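Local coordinates for SusD family protein (Bacteroides uniformis, PDB 7KV1) that probably binds beta-glucans at the surface of a human gut Bacteroides, as a member of the SusD family of glycan-binding proteins, at residues A[274-279]-A[405-410]; A[283-288]-A[438-443]; A[351-356]-A[455-460]. One frame throughout, in Å; residues are numbered along the deposited sequence.

Interaction 1: A[274-279]-A[405-410]. With NCO (cobalt hexammine(III)), chain C; EDO (1,2-ethanediol), chain D.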
loop_
_atom_site.group_PDB
_atom_site.type_symbol
_atom_site.label_atom_id
_atom_site.label_comp_id
_atom_site.label_asym_id
_atom_site.label_seq_id
_atom_site.Cartn_x
_atom_site.Cartn_y
_atom_site.Cartn_z
ATOM N N ASN A 274 -14.551 8.128 -10.601
ATOM C CA ASN A 274 -14.377 7.235 -11.777
ATOM C C ASN A 274 -13.128 6.360 -11.614
ATOM O O ASN A 274 -13.053 5.280 -12.248
ATOM C CB ASN A 274 -14.276 8.039 -13.089
ATOM C CG ASN A 274 -15.579 8.616 -13.630
ATOM O OD1 ASN A 274 -16.648 8.481 -13.025
ATOM N ND2 ASN A 274 -15.497 9.303 -14.769
ATOM N N ILE A 275 -12.142 6.796 -10.819
ATOM C CA ILE A 275 -10.936 5.964 -10.549
ATOM C C ILE A 275 -11.374 4.555 -10.119
ATOM O O ILE A 275 -10.744 3.568 -10.571
ATOM C CB ILE A 275 -10.057 6.601 -9.456
ATOM C CG1 ILE A 275 -9.408 7.913 -9.892
ATOM C CG2 ILE A 275 -8.992 5.598 -9.012
ATOM C CD1 ILE A 275 -8.902 8.734 -8.726
ATOM N N TRP A 276 -12.359 4.479 -9.217
ATOM C CA TRP A 276 -12.690 3.259 -8.420
ATOM C C TRP A 276 -13.650 2.322 -9.173
ATOM O O TRP A 276 -13.889 1.203 -8.677
ATOM C CB TRP A 276 -13.253 3.708 -7.067
ATOM C CG TRP A 276 -12.325 4.722 -6.485
ATOM C CD1 TRP A 276 -12.490 6.074 -6.427
ATOM C CD2 TRP A 276 -10.970 4.465 -6.084
ATOM N NE1 TRP A 276 -11.347 6.666 -5.965
ATOM C CE2 TRP A 276 -10.400 5.704 -5.747
ATOM C CE3 TRP A 276 -10.221 3.298 -5.912
ATOM C CZ2 TRP A 276 -9.091 5.810 -5.284
ATOM C CZ3 TRP A 276 -8.933 3.401 -5.452
ATOM C CH2 TRP A 276 -8.372 4.645 -5.170
ATOM N N GLU A 277 -14.245 2.808 -10.263
ATOM C CA GLU A 277 -15.162 2.040 -11.144
ATOM C C GLU A 277 -14.298 1.077 -11.961
ATOM O O GLU A 277 -13.084 1.353 -12.127
ATOM C CB GLU A 277 -15.942 2.961 -12.080
ATOM C CG GLU A 277 -16.591 4.149 -11.399
ATOM C CD GLU A 277 -17.962 3.893 -10.805
ATOM O OE1 GLU A 277 -18.317 2.699 -10.614
ATOM O OE2 GLU A 277 -18.689 4.896 -10.551
ATOM N N THR A 278 -14.880 -0.015 -12.435
ATOM C CA THR A 278 -14.181 -0.985 -13.309
ATOM C C THR A 278 -13.605 -0.271 -14.528
ATOM O O THR A 278 -12.469 -0.572 -14.895
ATOM C CB THR A 278 -15.094 -2.136 -13.752
ATOM O OG1 THR A 278 -15.944 -2.477 -12.661
ATOM C CG2 THR A 278 -14.278 -3.325 -14.197
ATOM N N GLU A 279 -14.329 0.691 -15.099
ATOM C CA GLU A 279 -13.862 1.491 -16.272
ATOM C C GLU A 279 -12.656 2.367 -15.894
ATOM O O GLU A 279 -11.942 2.757 -16.812
ATOM C CB GLU A 279 -14.989 2.369 -16.821
ATOM C CG GLU A 279 -16.199 1.603 -17.328
ATOM C CD GLU A 279 -16.826 0.589 -16.373
ATOM O OE1 GLU A 279 -17.107 0.931 -15.164
ATOM O OE2 GLU A 279 -17.023 -0.557 -16.831
ATOM N N TYR A 405 -2.427 0.658 -6.439
ATOM C CA TYR A 405 -1.252 0.662 -5.524
ATOM C C TYR A 405 -0.562 2.020 -5.559
ATOM O O TYR A 405 -0.341 2.587 -4.474
ATOM C CB TYR A 405 -0.261 -0.465 -5.838
ATOM C CG TYR A 405 0.601 -0.809 -4.648
ATOM C CD1 TYR A 405 1.677 -0.010 -4.265
ATOM C CD2 TYR A 405 0.281 -1.892 -3.861
ATOM C CE1 TYR A 405 2.434 -0.308 -3.142
ATOM C CE2 TYR A 405 1.021 -2.198 -2.729
ATOM C CZ TYR A 405 2.104 -1.412 -2.368
ATOM O OH TYR A 405 2.818 -1.784 -1.257
ATOM N N TYR A 406 -0.273 2.519 -6.762
ATOM C CA TYR A 406 0.370 3.831 -7.010
ATOM C C TYR A 406 -0.497 4.614 -7.984
ATOM O O TYR A 406 -0.730 4.099 -9.061
ATOM C CB TYR A 406 1.778 3.667 -7.582
ATOM C CG TYR A 406 2.769 3.168 -6.569
ATOM C CD1 TYR A 406 2.862 3.781 -5.327
ATOM C CD2 TYR A 406 3.566 2.066 -6.828
ATOM C CE1 TYR A 406 3.733 3.298 -4.360
ATOM C CE2 TYR A 406 4.459 1.593 -5.877
ATOM C CZ TYR A 406 4.534 2.204 -4.630
ATOM O OH TYR A 406 5.364 1.725 -3.658
ATOM N N ARG A 407 -0.928 5.811 -7.594
ATOM C CA ARG A 407 -1.668 6.761 -8.461
ATOM C C ARG A 407 -0.827 8.030 -8.674
ATOM O O ARG A 407 -0.082 8.442 -7.783
ATOM C CB ARG A 407 -2.997 7.153 -7.805
ATOM C CG ARG A 407 -3.900 5.967 -7.540
ATOM C CD ARG A 407 -5.285 6.439 -7.237
ATOM N NE ARG A 407 -5.557 6.887 -5.889
ATOM C CZ ARG A 407 -5.860 8.137 -5.523
ATOM N NH1 ARG A 407 -5.788 9.135 -6.383
ATOM N NH2 ARG A 407 -6.221 8.381 -4.269
ATOM N N TYR A 408 -1.037 8.700 -9.784
ATOM C CA TYR A 408 -0.344 9.968 -10.100
ATOM C C TYR A 408 -0.695 11.062 -9.063
ATOM O O TYR A 408 0.124 11.989 -8.950
ATOM C CB TYR A 408 -0.657 10.360 -11.545
ATOM C CG TYR A 408 -0.063 11.654 -12.031
ATOM C CD1 TYR A 408 1.295 11.774 -12.301
ATOM C CD2 TYR A 408 -0.861 12.765 -12.220
ATOM C CE1 TYR A 408 1.825 12.965 -12.768
ATOM C CE2 TYR A 408 -0.351 13.956 -12.713
ATOM C CZ TYR A 408 1.000 14.064 -12.959
ATOM O OH TYR A 408 1.508 15.234 -13.427
ATOM N N ALA A 409 -1.813 10.985 -8.326
ATOM C CA ALA A 409 -2.075 11.913 -7.193
ATOM C C ALA A 409 -0.908 11.832 -6.196
ATOM O O ALA A 409 -0.421 12.878 -5.730
ATOM C CB ALA A 409 -3.409 11.650 -6.523
ATOM N N GLU A 410 -0.397 10.622 -5.954
ATOM C CA GLU A 410 0.730 10.402 -5.029
ATOM C C GLU A 410 2.046 10.930 -5.626
ATOM O O GLU A 410 2.882 11.451 -4.866
ATOM C CB GLU A 410 0.776 8.928 -4.617
ATOM C CG GLU A 410 1.704 8.702 -3.468
ATOM C CD GLU A 410 1.824 7.299 -2.912
ATOM O OE1 GLU A 410 1.223 6.346 -3.465
ATOM O OE2 GLU A 410 2.453 7.199 -1.845
HETATM CO CO NCO C . 1.029 16.369 -17.507
HETATM N N1 NCO C . 0.637 15.091 -19.005
HETATM N N2 NCO C . 1.608 17.619 -16.063
HETATM N N3 NCO C . 0.074 17.933 -18.459
HETATM N N4 NCO C . 2.721 16.839 -18.402
HETATM N N5 NCO C . 1.980 14.861 -16.513
HETATM N N6 NCO C . -0.676 15.936 -16.605
HETATM C C1 EDO D . 4.954 -1.474 1.928
HETATM O O1 EDO D . 4.616 -2.699 1.297
HETATM C C2 EDO D . 4.050 -0.364 1.549
HETATM O O2 EDO D . 4.116 -0.071 0.154
#
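Arg407 NH1 is held by two carboxylates at once, those of Glu285 and Glu461, and the hydrocarbon tip of Ile275 closes in beside it, with CD1 of Ile275 3.9 Å from NH1 of Arg407. Glu465 takes the other terminal nitrogen, NH2. The bend of the arginine chain at chi3 (-81°) turns its flat end so that one face meets the CZ2-CH2 rim of the Trp276 indole. Here CZ2 of Trp276 lies over that guanidinium face, and CH2 of Trp276 stops 3.7 Å from NE of Arg407. With the two planes 85° apart, the contact is an upright one and not a parallel stack; NH2 of Arg407 lies in the plane of the indole, at its edge. Ile275 steadies the ring from within its own segment, since its CG2 branch sits 3.5 Å above the centre of one indole face, and Phe272 meets the tryptophan edge-to-face. The example illustrates how a charged side chain can be buried at the junction of strand and helix: Arg407 ends strand 403-407, which pairs antiparallel with 286-290 through a classic beta bulge at Tyr405 and Tyr406 opposite Trp288, and it is also the N-cap residue of helix 408-420. Glu410 N accordingly bonds back to Arg407 O at 2.9 Å. Two tyrosines of 405-410, away from this contact, reach small molecules. Tyr405 OH is hydrogen-bonded to O2 of an ethanediol, probably from the crystallisation liquor, at 2.6 Å, and Tyr408 OH accepts from N5 of cobalt hexammine(III) at 3.1 Å.

Interaction 2: A[283-288]-A[438-443]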
loop_
_atom_site.group_PDB
_atom_site.type_symbol
_atom_site.label_atom_id
_atom_site.label_comp_id
_atom_site.label_asym_id
_atom_site.label_seq_id
_atom_site.Cartn_x
_atom_site.Cartn_y
_atom_site.Cartn_z
ATOM N N CYS A 283 -6.720 3.674 -15.818
ATOM C CA CYS A 283 -6.850 5.051 -16.363
ATOM C C CYS A 283 -5.457 5.695 -16.314
ATOM O O CYS A 283 -4.487 5.047 -15.781
ATOM C CB CYS A 283 -7.894 5.870 -15.619
ATOM S SG CYS A 283 -7.452 6.255 -13.903
ATOM N N ASP A 284 -5.323 6.901 -16.869
ATOM C CA ASP A 284 -3.989 7.522 -17.055
ATOM C C ASP A 284 -3.451 8.068 -15.728
ATOM O O ASP A 284 -2.295 8.503 -15.710
ATOM C CB ASP A 284 -4.039 8.546 -18.185
ATOM C CG ASP A 284 -4.205 7.848 -19.539
ATOM O OD1 ASP A 284 -3.504 6.800 -19.774
ATOM O OD2 ASP A 284 -5.053 8.305 -20.322
ATOM N N GLU A 285 -4.224 8.001 -14.656
ATOM C CA GLU A 285 -3.733 8.268 -13.280
ATOM C C GLU A 285 -2.958 7.059 -12.728
ATOM O O GLU A 285 -2.143 7.212 -11.800
ATOM C CB GLU A 285 -4.918 8.596 -12.379
ATOM C CG GLU A 285 -4.445 8.990 -10.998
ATOM C CD GLU A 285 -5.415 9.816 -10.183
ATOM O OE1 GLU A 285 -6.437 10.281 -10.737
ATOM O OE2 GLU A 285 -5.133 9.982 -8.997
ATOM N N SER A 286 -3.206 5.881 -13.266
ATOM C CA SER A 286 -2.759 4.612 -12.661
ATOM C C SER A 286 -1.286 4.373 -12.989
ATOM O O SER A 286 -0.943 4.302 -14.157
ATOM C CB SER A 286 -3.667 3.475 -13.087
ATOM O OG SER A 286 -3.371 2.319 -12.304
ATOM N N ILE A 287 -0.410 4.305 -11.984
ATOM C CA ILE A 287 1.021 3.976 -12.237
ATOM C C ILE A 287 1.191 2.474 -12.013
ATOM O O ILE A 287 1.910 1.818 -12.809
ATOM C CB ILE A 287 1.954 4.846 -11.384
ATOM C CG1 ILE A 287 1.963 6.296 -11.881
ATOM C CG2 ILE A 287 3.343 4.258 -11.344
ATOM C CD1 ILE A 287 2.696 7.254 -11.006
ATOM N N TRP A 288 0.541 1.934 -10.978
ATOM C CA TRP A 288 0.589 0.474 -10.753
ATOM C C TRP A 288 -0.631 -0.007 -9.971
ATOM O O TRP A 288 -1.022 0.619 -8.944
ATOM C CB TRP A 288 1.909 0.098 -10.087
ATOM C CG TRP A 288 2.222 -1.361 -10.172
ATOM C CD1 TRP A 288 2.400 -2.107 -11.306
ATOM C CD2 TRP A 288 2.387 -2.259 -9.067
ATOM N NE1 TRP A 288 2.668 -3.403 -10.976
ATOM C CE2 TRP A 288 2.669 -3.531 -9.614
ATOM C CE3 TRP A 288 2.365 -2.112 -7.677
ATOM C CZ2 TRP A 288 2.924 -4.641 -8.808
ATOM C CZ3 TRP A 288 2.567 -3.219 -6.883
ATOM C CH2 TRP A 288 2.864 -4.464 -7.449
ATOM N N ARG A 438 -6.002 19.270 -5.193
ATOM C CA ARG A 438 -7.139 19.954 -4.506
ATOM C C ARG A 438 -8.216 20.307 -5.531
ATOM O O ARG A 438 -9.385 20.029 -5.274
ATOM C CB ARG A 438 -6.647 21.210 -3.803
ATOM C CG ARG A 438 -5.805 20.916 -2.576
ATOM C CD ARG A 438 -5.545 22.129 -1.711
ATOM N NE ARG A 438 -6.737 22.761 -1.173
ATOM C CZ ARG A 438 -7.354 22.418 -0.042
ATOM N NH1 ARG A 438 -6.951 21.379 0.689
ATOM N NH2 ARG A 438 -8.407 23.120 0.335
ATOM N N THR A 439 -7.828 20.861 -6.679
ATOM C CA THR A 439 -8.783 21.284 -7.740
ATOM C C THR A 439 -9.565 20.067 -8.246
ATOM O O THR A 439 -10.778 20.191 -8.455
ATOM C CB THR A 439 -8.071 21.988 -8.903
ATOM O OG1 THR A 439 -7.445 23.111 -8.317
ATOM C CG2 THR A 439 -9.016 22.487 -9.976
ATOM N N ARG A 440 -8.910 18.916 -8.460
ATOM C CA ARG A 440 -9.602 17.696 -8.966
ATOM C C ARG A 440 -10.676 17.311 -7.938
ATOM O O ARG A 440 -11.791 16.833 -8.303
ATOM C CB ARG A 440 -8.573 16.592 -9.276
ATOM C CG ARG A 440 -9.146 15.366 -9.975
ATOM C CD ARG A 440 -9.701 14.368 -8.949
ATOM N NE ARG A 440 -8.642 13.684 -8.185
ATOM C CZ ARG A 440 -7.925 12.655 -8.655
ATOM N NH1 ARG A 440 -8.132 12.203 -9.883
ATOM N NH2 ARG A 440 -6.979 12.097 -7.906
ATOM N N ALA A 441 -10.395 17.530 -6.670
ATOM C CA ALA A 441 -11.343 17.193 -5.578
ATOM C C ALA A 441 -12.443 18.265 -5.393
ATOM O O ALA A 441 -13.295 18.063 -4.556
ATOM C CB ALA A 441 -10.571 16.945 -4.321
ATOM N N GLY A 442 -12.431 19.357 -6.155
ATOM C CA GLY A 442 -13.467 20.414 -6.108
ATOM C C GLY A 442 -13.170 21.491 -5.067
ATOM O O GLY A 442 -14.076 22.294 -4.776
ATOM N N LEU A 443 -11.959 21.503 -4.509
ATOM C CA LEU A 443 -11.552 22.443 -3.448
ATOM C C LEU A 443 -10.834 23.604 -4.105
ATOM O O LEU A 443 -10.268 23.397 -5.209
ATOM C CB LEU A 443 -10.613 21.783 -2.452
ATOM C CG LEU A 443 -11.187 20.620 -1.647
ATOM C CD1 LEU A 443 -10.172 20.176 -0.600
ATOM C CD2 LEU A 443 -12.511 21.000 -0.998
#
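Glu285 and Arg440 reach toward each other from opposite directions and bridge backbones whose CA atoms, in Glu285 and Arg440, are 11.9 Å apart. The glutamate does so with a chain extended beyond CG, whereas the arginine folds at chi2 (-86°) and chi3 (-72°) before presenting its outer edge. The result is a textbook end-on, two-nitrogen grip: NH1 of Arg440 gives to OE1 of Glu285 at 2.7 Å and NH2 of Arg440 to OE2 of Glu285 at 3.0 Å, both nearly straight and both on the syn lone pairs. Carboxylate and guanidinium are only 16° from a common plane. This pair is buried, packed against Ile275 and Ala409, with Phe272 also on the arginine, while Asn269 offers its backbone N to OE1 of Glu285 and its backbone O to NH1 of Arg440. The outer parts of both segments are different. Asp284 is partly exposed within a type I turn from Cys283 to Ser286, and exposed Thr439 lies in the last turn of helix 429-440, which a Schellman motif with Gly442 at positive phi brings to an end. An alanine in place of Glu285 would probably cost Arg440 its coplanar partner, leaving its guanidinium held less firmly by Glu461 and Asn269 O, and take a carboxylate from Arg407. Since Glu461 also bridges to NH2 of Arg440, each acid here is shared between bases, and such alternation of charge probably keeps the buried carboxylate ionised and the guanidinium fixed in its rotation.

Interaction 3: A[351-356]-A[455-460]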
loop_
_atom_site.group_PDB
_atom_site.type_symbol
_atom_site.label_atom_id
_atom_site.label_comp_id
_atom_site.label_asym_id
_atom_site.label_seq_id
_atom_site.Cartn_x
_atom_site.Cartn_y
_atom_site.Cartn_z
ATOM N N ASP A 351 -15.892 18.737 -0.847
ATOM C CA ASP A 351 -14.839 17.751 -1.236
ATOM C C ASP A 351 -15.482 16.576 -1.979
ATOM O O ASP A 351 -16.210 15.789 -1.362
ATOM C CB ASP A 351 -14.012 17.311 -0.035
ATOM C CG ASP A 351 -12.678 16.684 -0.408
ATOM O OD1 ASP A 351 -12.675 16.002 -1.430
ATOM O OD2 ASP A 351 -11.653 16.912 0.342
ATOM N N LYS A 352 -15.183 16.431 -3.263
ATOM C CA LYS A 352 -15.758 15.351 -4.083
ATOM C C LYS A 352 -15.247 13.996 -3.599
ATOM O O LYS A 352 -15.853 12.998 -3.971
ATOM C CB LYS A 352 -15.445 15.562 -5.563
ATOM C CG LYS A 352 -16.155 16.749 -6.184
ATOM C CD LYS A 352 -15.790 16.964 -7.618
ATOM C CE LYS A 352 -16.550 18.126 -8.221
ATOM N NZ LYS A 352 -16.139 18.322 -9.629
ATOM N N ARG A 353 -14.167 13.952 -2.814
ATOM C CA ARG A 353 -13.602 12.662 -2.347
ATOM C C ARG A 353 -14.504 12.060 -1.274
ATOM O O ARG A 353 -14.500 10.849 -1.160
ATOM C CB ARG A 353 -12.178 12.838 -1.836
ATOM C CG ARG A 353 -11.235 13.240 -2.950
ATOM C CD ARG A 353 -9.854 13.645 -2.462
ATOM N NE ARG A 353 -9.913 14.886 -1.693
ATOM C CZ ARG A 353 -8.877 15.656 -1.439
ATOM N NH1 ARG A 353 -7.684 15.326 -1.882
ATOM N NH2 ARG A 353 -9.041 16.757 -0.729
ATOM N N ARG A 354 -15.267 12.868 -0.551
ATOM C CA ARG A 354 -16.077 12.348 0.579
ATOM C C ARG A 354 -17.053 11.271 0.092
ATOM O O ARG A 354 -17.045 10.186 0.674
ATOM C CB ARG A 354 -16.864 13.422 1.306
ATOM C CG ARG A 354 -17.575 12.852 2.526
ATOM C CD ARG A 354 -18.250 13.921 3.338
ATOM N NE ARG A 354 -19.471 14.341 2.683
ATOM C CZ ARG A 354 -20.315 15.249 3.159
ATOM N NH1 ARG A 354 -20.063 15.883 4.289
ATOM N NH2 ARG A 354 -21.411 15.537 2.487
ATOM N N ASP A 355 -17.882 11.547 -0.913
ATOM C CA ASP A 355 -18.880 10.528 -1.340
ATOM C C ASP A 355 -18.176 9.357 -2.061
ATOM O O ASP A 355 -18.666 8.237 -1.944
ATOM C CB ASP A 355 -20.020 11.178 -2.118
ATOM C CG ASP A 355 -20.916 12.083 -1.273
ATOM O OD1 ASP A 355 -20.799 12.108 0.013
ATOM O OD2 ASP A 355 -21.702 12.786 -1.902
ATOM N N ALA A 356 -17.020 9.545 -2.693
ATOM C CA ALA A 356 -16.283 8.426 -3.343
ATOM C C ALA A 356 -15.533 7.591 -2.298
ATOM O O ALA A 356 -15.061 6.485 -2.650
ATOM C CB ALA A 356 -15.290 8.924 -4.357
ATOM N N LEU A 455 0.951 16.709 3.976
ATOM C CA LEU A 455 0.558 15.540 4.804
ATOM C C LEU A 455 -0.964 15.520 4.989
ATOM O O LEU A 455 -1.589 14.409 4.969
ATOM C CB LEU A 455 1.314 15.601 6.139
ATOM C CG LEU A 455 2.832 15.590 6.031
ATOM C CD1 LEU A 455 3.424 15.652 7.411
ATOM C CD2 LEU A 455 3.337 14.355 5.266
ATOM N N THR A 456 -1.598 16.672 5.197
ATOM C CA THR A 456 -3.076 16.710 5.352
ATOM C C THR A 456 -3.728 16.250 4.056
ATOM O O THR A 456 -4.680 15.453 4.123
ATOM C CB THR A 456 -3.565 18.096 5.789
ATOM O OG1 THR A 456 -3.016 18.281 7.093
ATOM C CG2 THR A 456 -5.078 18.222 5.772
ATOM N N GLU A 457 -3.247 16.725 2.915
ATOM C CA GLU A 457 -3.815 16.362 1.600
ATOM C C GLU A 457 -3.682 14.853 1.335
ATOM O O GLU A 457 -4.644 14.248 0.818
ATOM C CB GLU A 457 -3.197 17.185 0.477
ATOM C CG GLU A 457 -4.107 17.301 -0.710
ATOM C CD GLU A 457 -5.383 18.090 -0.457
ATOM O OE1 GLU A 457 -5.303 19.104 0.271
ATOM O OE2 GLU A 457 -6.451 17.680 -1.004
ATOM N N ARG A 458 -2.581 14.244 1.754
ATOM C CA ARG A 458 -2.374 12.791 1.656
ATOM C C ARG A 458 -3.473 12.074 2.452
ATOM O O ARG A 458 -3.937 11.046 1.991
ATOM C CB ARG A 458 -0.966 12.402 2.147
ATOM C CG ARG A 458 0.162 12.859 1.237
ATOM C CD ARG A 458 1.505 12.487 1.821
ATOM N NE ARG A 458 1.677 11.066 1.646
ATOM C CZ ARG A 458 2.203 10.496 0.560
ATOM N NH1 ARG A 458 2.657 11.232 -0.429
ATOM N NH2 ARG A 458 2.275 9.190 0.454
ATOM N N ARG A 459 -3.848 12.581 3.625
ATOM C CA ARG A 459 -4.869 11.908 4.452
ATOM C C ARG A 459 -6.214 11.943 3.704
ATOM O O ARG A 459 -6.917 10.925 3.655
ATOM C CB ARG A 459 -5.015 12.598 5.811
ATOM C CG ARG A 459 -6.019 11.880 6.699
ATOM C CD ARG A 459 -6.388 12.447 8.052
ATOM N NE ARG A 459 -7.121 11.334 8.686
ATOM C CZ ARG A 459 -7.792 11.398 9.825
ATOM N NH1 ARG A 459 -7.869 12.536 10.494
ATOM N NH2 ARG A 459 -8.436 10.323 10.260
ATOM N N LEU A 460 -6.558 13.086 3.125
ATOM C CA LEU A 460 -7.843 13.238 2.408
ATOM C C LEU A 460 -7.852 12.363 1.141
ATOM O O LEU A 460 -8.935 11.817 0.760
ATOM C CB LEU A 460 -8.087 14.712 2.084
ATOM C CG LEU A 460 -8.208 15.661 3.277
ATOM C CD1 LEU A 460 -8.252 17.113 2.791
ATOM C CD2 LEU A 460 -9.460 15.368 4.085
#
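Arg353 is the hub of a salt-bridge network with Asp351 and Glu457, joining the start of helix 353-357 to helix 451-461 of the SusD-family fold. The guanidinium is used along two of its edges. Toward its own segment it turns the side bearing NE and NH2, which meets the Asp351 carboxylate one nitrogen to each oxygen: NE of Arg353 to OD1 of Asp351 at 3.0 Å, somewhat tilted from the guanidinium plane, and NH2 of Arg353 to OD2 of Asp351 at 2.8 Å. Toward the other helix it turns its outer end, and there NH1 and NH2 converge on a single atom. OE2 of Glu457 receives both at 2.8 Å from NH1 and from NH2 of Arg353, NH1 on its anti side and NH2 on its syn side, both tilted from the carboxylate plane. Sharing one oxygen leaves both bonds well short of straight. The Glu457 chain, folded at chi2 (66°), meets the arginine at about a right angle, yet its carboxylate lies only 21° from the guanidinium plane. Leu460 comes from a third direction: its CB sits over one face, offset toward the rim, 3.6 Å from NH2 of Arg353, while Ala441 packs from the other side of that plane. With two edges engaged and both faces touched, the group probably has little freedom to rotate. Asp351 does double duty, because its OD1 also caps the helix start by accepting from Arg353 N. Glu461 adds a further partner for NH1, and Arg438 pairs with the remaining Glu457 oxygen. NH2 of Arg353 thus bridges two acids whose nearest charged oxygens, OD2 of Asp351 and OE2 of Glu457, remain 5.4 Å apart.

How the interactions relate
From the N terminus the chain lays down 274-279, 283-288 and 351-356 in turn, then returns to them in the same order through 405-410, 438-443 and 455-460. Interactions 1, 2 and 3 therefore close loops of 125, 149 and 98 residues, and every pair crosses; none nests inside another. Interactions 1 and 2 meet at the two-stranded sheet, 286-290 with 403-407, their centres about 7 Å apart. Interaction 3 joins interaction 2 through Lys352 N and Ala441 O, and interaction 1 through the salt bridge of Glu410 with Arg458. The successive helices 408-420, 429-440 and 451-461 are thereby tied to the short helices 272-275 and 353-357 and to that sheet.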